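Local coordinates for CADD-like protein of unknown function (Nostoc punctiforme, PDB 3B5O) that is of unknown function but resembles CADD, an all-helical protein of the haem-oxygenase-like superfamily, and may be an oxidoreductase, at residues S117-T126 and A217-E228. Numbering follows the deposited sequence.
Sequences SVATSKLLRT and AMQVWWQELAQE
Ala119 and Glu224 bring the two backbones nearest, their CA atoms 5.9 Å apart, where helix 118-126 runs antiparallel to helix 217-228 at 169°, the axes approaching to 9.1 Å. In this all-helical bundle the small methyl of Ala119 acts as a knob in the hole formed by Trp221, Glu224, Leu225 and Glu228, allowing the close approach. At the start of the first helix, Glu228 engages two donors, one with each oxygen. Its OE1 accepts a hydrogen bond from Ser117 OG at 2.7 Å through the syn lone pair, and OE2 accepts from Ala119 N at 2.9 Å; the helix's N-terminal dipole probably favours the negative charge. OE1 is also hydrogen-bonded to Tyr43 of helix 38-68. Serine suits the N-cap because Ser117 OG also accepts from Thr120 N. With CG opposite its backbone N (chi1 175°), Trp221 carries its indole toward Thr120 and Leu123. Its NE1 donates in the ring plane to Thr120 OG1 at 2.9 Å, nearly straight at 168°, while Leu123 CD2 lies over one face, 3.6 Å from the five-membered ring's centroid, a CH-pi contact. A leucine in place of Trp221 would probably leave Thr120 OG1 without this N-H, though still bonded to Gln47, and Leu123 without its flat platform. Toward solvent, long Lys122 bends at its last torsion to place NZ 2.8 Å from Glu224 OE2 in a salt bridge, while Glu224 OE1 accepts from a water that also donates to Ala119 O.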
loop_
_atom_site.group_PDB
_atom_site.type_symbol
_atom_site.label_atom_id
_atom_site.label_comp_id
_atom_site.label_asym_id
_atom_site.label_seq_id
_atom_site.Cartn_x
_atom_site.Cartn_y
_atom_site.Cartn_z
ATOM N N SER A 117 8.597 -6.609 11.503
ATOM C CA SER A 117 8.541 -6.272 12.901
ATOM C C SER A 117 7.244 -6.758 13.554
ATOM O O SER A 117 6.342 -7.276 12.890
ATOM C CB SER A 117 8.667 -4.756 13.053
ATOM O OG SER A 117 7.492 -4.127 12.540
ATOM N N VAL A 118 7.112 -6.552 14.859
ATOM C CA VAL A 118 5.837 -6.831 15.505
ATOM C C VAL A 118 4.702 -6.142 14.740
ATOM O O VAL A 118 3.676 -6.762 14.455
ATOM C CB VAL A 118 5.838 -6.395 16.988
ATOM C CG1 VAL A 118 4.474 -6.502 17.616
ATOM C CG2 VAL A 118 6.847 -7.240 17.819
ATOM N N ALA A 119 4.864 -4.843 14.472
ATOM C CA ALA A 119 3.798 -4.086 13.791
ATOM C C ALA A 119 3.517 -4.607 12.379
ATOM O O ALA A 119 2.363 -4.735 11.973
ATOM C CB ALA A 119 4.142 -2.601 13.719
ATOM N N THR A 120 4.562 -4.879 11.613
ATOM C CA THR A 120 4.375 -5.347 10.248
ATOM C C THR A 120 3.783 -6.747 10.207
ATOM O O THR A 120 2.899 -7.036 9.384
ATOM C CB THR A 120 5.653 -5.230 9.465
ATOM O OG1 THR A 120 6.114 -3.870 9.580
ATOM C CG2 THR A 120 5.455 -5.603 7.984
ATOM N N SER A 121 4.213 -7.606 11.118
ATOM C CA SER A 121 3.624 -8.935 11.179
ATOM C C SER A 121 2.130 -8.844 11.539
ATOM O O SER A 121 1.297 -9.570 10.987
ATOM C CB SER A 121 4.389 -9.816 12.166
ATOM O OG SER A 121 3.761 -11.078 12.274
ATOM N N LYS A 122 1.793 -7.962 12.475
ATOM C CA LYS A 122 0.405 -7.752 12.846
ATOM C C LYS A 122 -0.411 -7.238 11.666
ATOM O O LYS A 122 -1.528 -7.703 11.431
ATOM C CB LYS A 122 0.362 -6.786 14.047
ATOM C CG LYS A 122 -1.001 -6.343 14.518
ATOM C CD LYS A 122 -0.831 -5.447 15.821
ATOM C CE LYS A 122 -2.041 -4.722 16.289
ATOM N NZ LYS A 122 -2.421 -3.665 15.364
ATOM N N LEU A 123 0.162 -6.312 10.902
ATOM C CA LEU A 123 -0.502 -5.839 9.680
ATOM C C LEU A 123 -0.784 -7.009 8.740
ATOM O O LEU A 123 -1.895 -7.174 8.259
ATOM C CB LEU A 123 0.391 -4.844 8.945
ATOM C CG LEU A 123 -0.089 -4.446 7.535
ATOM C CD1 LEU A 123 -1.351 -3.583 7.582
ATOM C CD2 LEU A 123 1.057 -3.780 6.749
ATOM N N LEU A 124 0.225 -7.833 8.491
ATOM C CA LEU A 124 0.052 -8.905 7.518
ATOM C C LEU A 124 -0.984 -9.924 7.976
ATOM O O LEU A 124 -1.773 -10.416 7.171
ATOM C CB LEU A 124 1.389 -9.568 7.221
ATOM C CG LEU A 124 2.431 -8.670 6.543
ATOM C CD1 LEU A 124 3.768 -9.407 6.455
ATOM C CD2 LEU A 124 1.966 -8.184 5.172
ATOM N N ARG A 125 -1.024 -10.220 9.275
ATOM C CA ARG A 125 -2.071 -11.120 9.763
ATOM C C ARG A 125 -3.450 -10.500 9.641
ATOM O O ARG A 125 -4.438 -11.167 9.288
ATOM C CB ARG A 125 -1.793 -11.524 11.180
ATOM C CG ARG A 125 -0.580 -12.351 11.211
ATOM C CD ARG A 125 -0.751 -13.540 12.067
ATOM N NE ARG A 125 0.507 -14.196 12.214
ATOM C CZ ARG A 125 0.873 -15.298 11.588
ATOM N NH1 ARG A 125 0.081 -15.884 10.680
ATOM N NH2 ARG A 125 2.075 -15.783 11.853
ATOM N N THR A 126 -3.533 -9.211 9.956
ATOM C CA THR A 126 -4.804 -8.521 9.850
ATOM C C THR A 126 -5.285 -8.507 8.397
ATOM O O THR A 126 -6.465 -8.770 8.122
ATOM C CB THR A 126 -4.664 -7.075 10.352
ATOM O OG1 THR A 126 -4.260 -7.072 11.734
ATOM C CG2 THR A 126 -5.984 -6.303 10.201
ATOM N N ALA A 217 -6.483 -0.738 8.913
ATOM C CA ALA A 217 -5.332 -1.587 9.234
ATOM C C ALA A 217 -4.029 -0.905 8.811
ATOM O O ALA A 217 -3.008 -0.937 9.539
ATOM C CB ALA A 217 -5.469 -2.958 8.568
HETATM N N MSE A 218 -4.046 -0.303 7.645
HETATM C CA MSE A 218 -2.849 0.376 7.146
HETATM C C MSE A 218 -2.512 1.573 8.022
HETATM O O MSE A 218 -1.337 1.828 8.325
HETATM C CB MSE A 218 -3.065 0.826 5.719
HETATM C CG MSE A 218 -3.165 -0.323 4.720
HETATM SE SE MSE A 218 -3.628 0.228 2.951
HETATM C CE MSE A 218 -1.978 1.059 2.469
ATOM N N GLN A 219 -3.525 2.325 8.434
ATOM C CA GLN A 219 -3.271 3.458 9.320
ATOM C C GLN A 219 -2.669 3.051 10.659
ATOM O O GLN A 219 -1.712 3.668 11.139
ATOM C CB GLN A 219 -4.520 4.321 9.488
ATOM C CG GLN A 219 -4.341 5.371 10.586
ATOM C CD GLN A 219 -5.146 6.603 10.379
ATOM O OE1 GLN A 219 -5.014 7.269 9.367
ATOM N NE2 GLN A 219 -5.971 6.941 11.366
ATOM N N VAL A 220 -3.251 2.026 11.270
ATOM C CA VAL A 220 -2.727 1.481 12.510
ATOM C C VAL A 220 -1.253 1.094 12.360
ATOM O O VAL A 220 -0.445 1.394 13.217
ATOM C CB VAL A 220 -3.614 0.305 13.021
ATOM C CG1 VAL A 220 -2.852 -0.559 14.017
ATOM C CG2 VAL A 220 -4.917 0.866 13.632
ATOM N N TRP A 221 -0.908 0.465 11.246
ATOM C CA TRP A 221 0.478 0.083 10.966
ATOM C C TRP A 221 1.407 1.273 10.912
ATOM O O TRP A 221 2.463 1.266 11.547
ATOM C CB TRP A 221 0.537 -0.714 9.675
ATOM C CG TRP A 221 1.879 -1.096 9.173
ATOM C CD1 TRP A 221 2.796 -1.889 9.780
ATOM C CD2 TRP A 221 2.390 -0.785 7.877
ATOM N NE1 TRP A 221 3.882 -2.049 8.962
ATOM C CE2 TRP A 221 3.647 -1.411 7.771
ATOM C CE3 TRP A 221 1.896 -0.050 6.789
ATOM C CZ2 TRP A 221 4.409 -1.350 6.609
ATOM C CZ3 TRP A 221 2.646 0.030 5.645
ATOM C CH2 TRP A 221 3.906 -0.619 5.563
ATOM N N TRP A 222 1.029 2.303 10.177
ATOM C CA TRP A 222 1.880 3.496 10.118
ATOM C C TRP A 222 2.116 4.080 11.513
ATOM O O TRP A 222 3.216 4.496 11.838
ATOM C CB TRP A 222 1.254 4.552 9.192
ATOM C CG TRP A 222 1.553 4.320 7.746
ATOM C CD1 TRP A 222 0.727 3.804 6.791
ATOM C CD2 TRP A 222 2.805 4.548 7.107
ATOM N NE1 TRP A 222 1.379 3.716 5.583
ATOM C CE2 TRP A 222 2.664 4.167 5.758
ATOM C CE3 TRP A 222 4.040 5.050 7.549
ATOM C CZ2 TRP A 222 3.698 4.283 4.853
ATOM C CZ3 TRP A 222 5.060 5.153 6.644
ATOM C CH2 TRP A 222 4.887 4.772 5.320
ATOM N N GLN A 223 1.061 4.121 12.324
ATOM C CA GLN A 223 1.165 4.642 13.682
ATOM C C GLN A 223 2.104 3.779 14.519
ATOM O O GLN A 223 2.974 4.283 15.245
ATOM C CB GLN A 223 -0.220 4.737 14.314
ATOM C CG GLN A 223 -1.099 5.751 13.605
ATOM C CD GLN A 223 -2.535 5.748 14.049
ATOM O OE1 GLN A 223 -3.087 4.714 14.437
ATOM N NE2 GLN A 223 -3.170 6.937 13.981
ATOM N N GLU A 224 1.968 2.462 14.391
ATOM C CA GLU A 224 2.770 1.561 15.198
ATOM C C GLU A 224 4.210 1.550 14.742
ATOM O O GLU A 224 5.137 1.435 15.572
ATOM C CB GLU A 224 2.191 0.140 15.143
ATOM C CG GLU A 224 0.885 0.017 15.851
ATOM C CD GLU A 224 0.146 -1.280 15.569
ATOM O OE1 GLU A 224 0.598 -2.034 14.708
ATOM O OE2 GLU A 224 -0.870 -1.503 16.226
ATOM N N LEU A 225 4.411 1.670 13.442
ATOM C CA LEU A 225 5.752 1.700 12.879
ATOM C C LEU A 225 6.511 2.990 13.240
ATOM O O LEU A 225 7.737 2.988 13.383
ATOM C CB LEU A 225 5.646 1.513 11.375
ATOM C CG LEU A 225 6.940 1.426 10.600
ATOM C CD1 LEU A 225 7.712 0.186 10.994
ATOM C CD2 LEU A 225 6.647 1.383 9.121
ATOM N N ALA A 226 5.792 4.099 13.363
ATOM C CA ALA A 226 6.401 5.329 13.878
ATOM C C ALA A 226 6.885 5.159 15.333
ATOM O O ALA A 226 7.985 5.600 15.684
ATOM C CB ALA A 226 5.419 6.504 13.766
ATOM N N GLN A 227 6.081 4.509 16.167
ATOM C CA GLN A 227 6.469 4.225 17.545
ATOM C C GLN A 227 7.638 3.248 17.621
ATOM O O GLN A 227 8.573 3.459 18.396
ATOM C CB GLN A 227 5.268 3.733 18.352
ATOM C CG GLN A 227 5.588 3.337 19.794
ATOM C CD GLN A 227 6.253 4.446 20.583
ATOM O OE1 GLN A 227 7.125 4.188 21.420
ATOM N NE2 GLN A 227 5.858 5.687 20.312
ATOM N N GLU A 228 7.612 2.182 16.827
ATOM C CA GLU A 228 8.746 1.268 16.805
ATOM C C GLU A 228 10.026 2.012 16.460
ATOM O O GLU A 228 11.063 1.815 17.102
ATOM C CB GLU A 228 8.525 0.132 15.796
ATOM C CG GLU A 228 7.531 -0.872 16.238
ATOM C CD GLU A 228 7.313 -1.996 15.229
ATOM O OE1 GLU A 228 7.723 -1.864 14.051
ATOM O OE2 GLU A 228 6.691 -2.985 15.648
HETATM O O HOH W 1 0.086 -3.154 12.533
#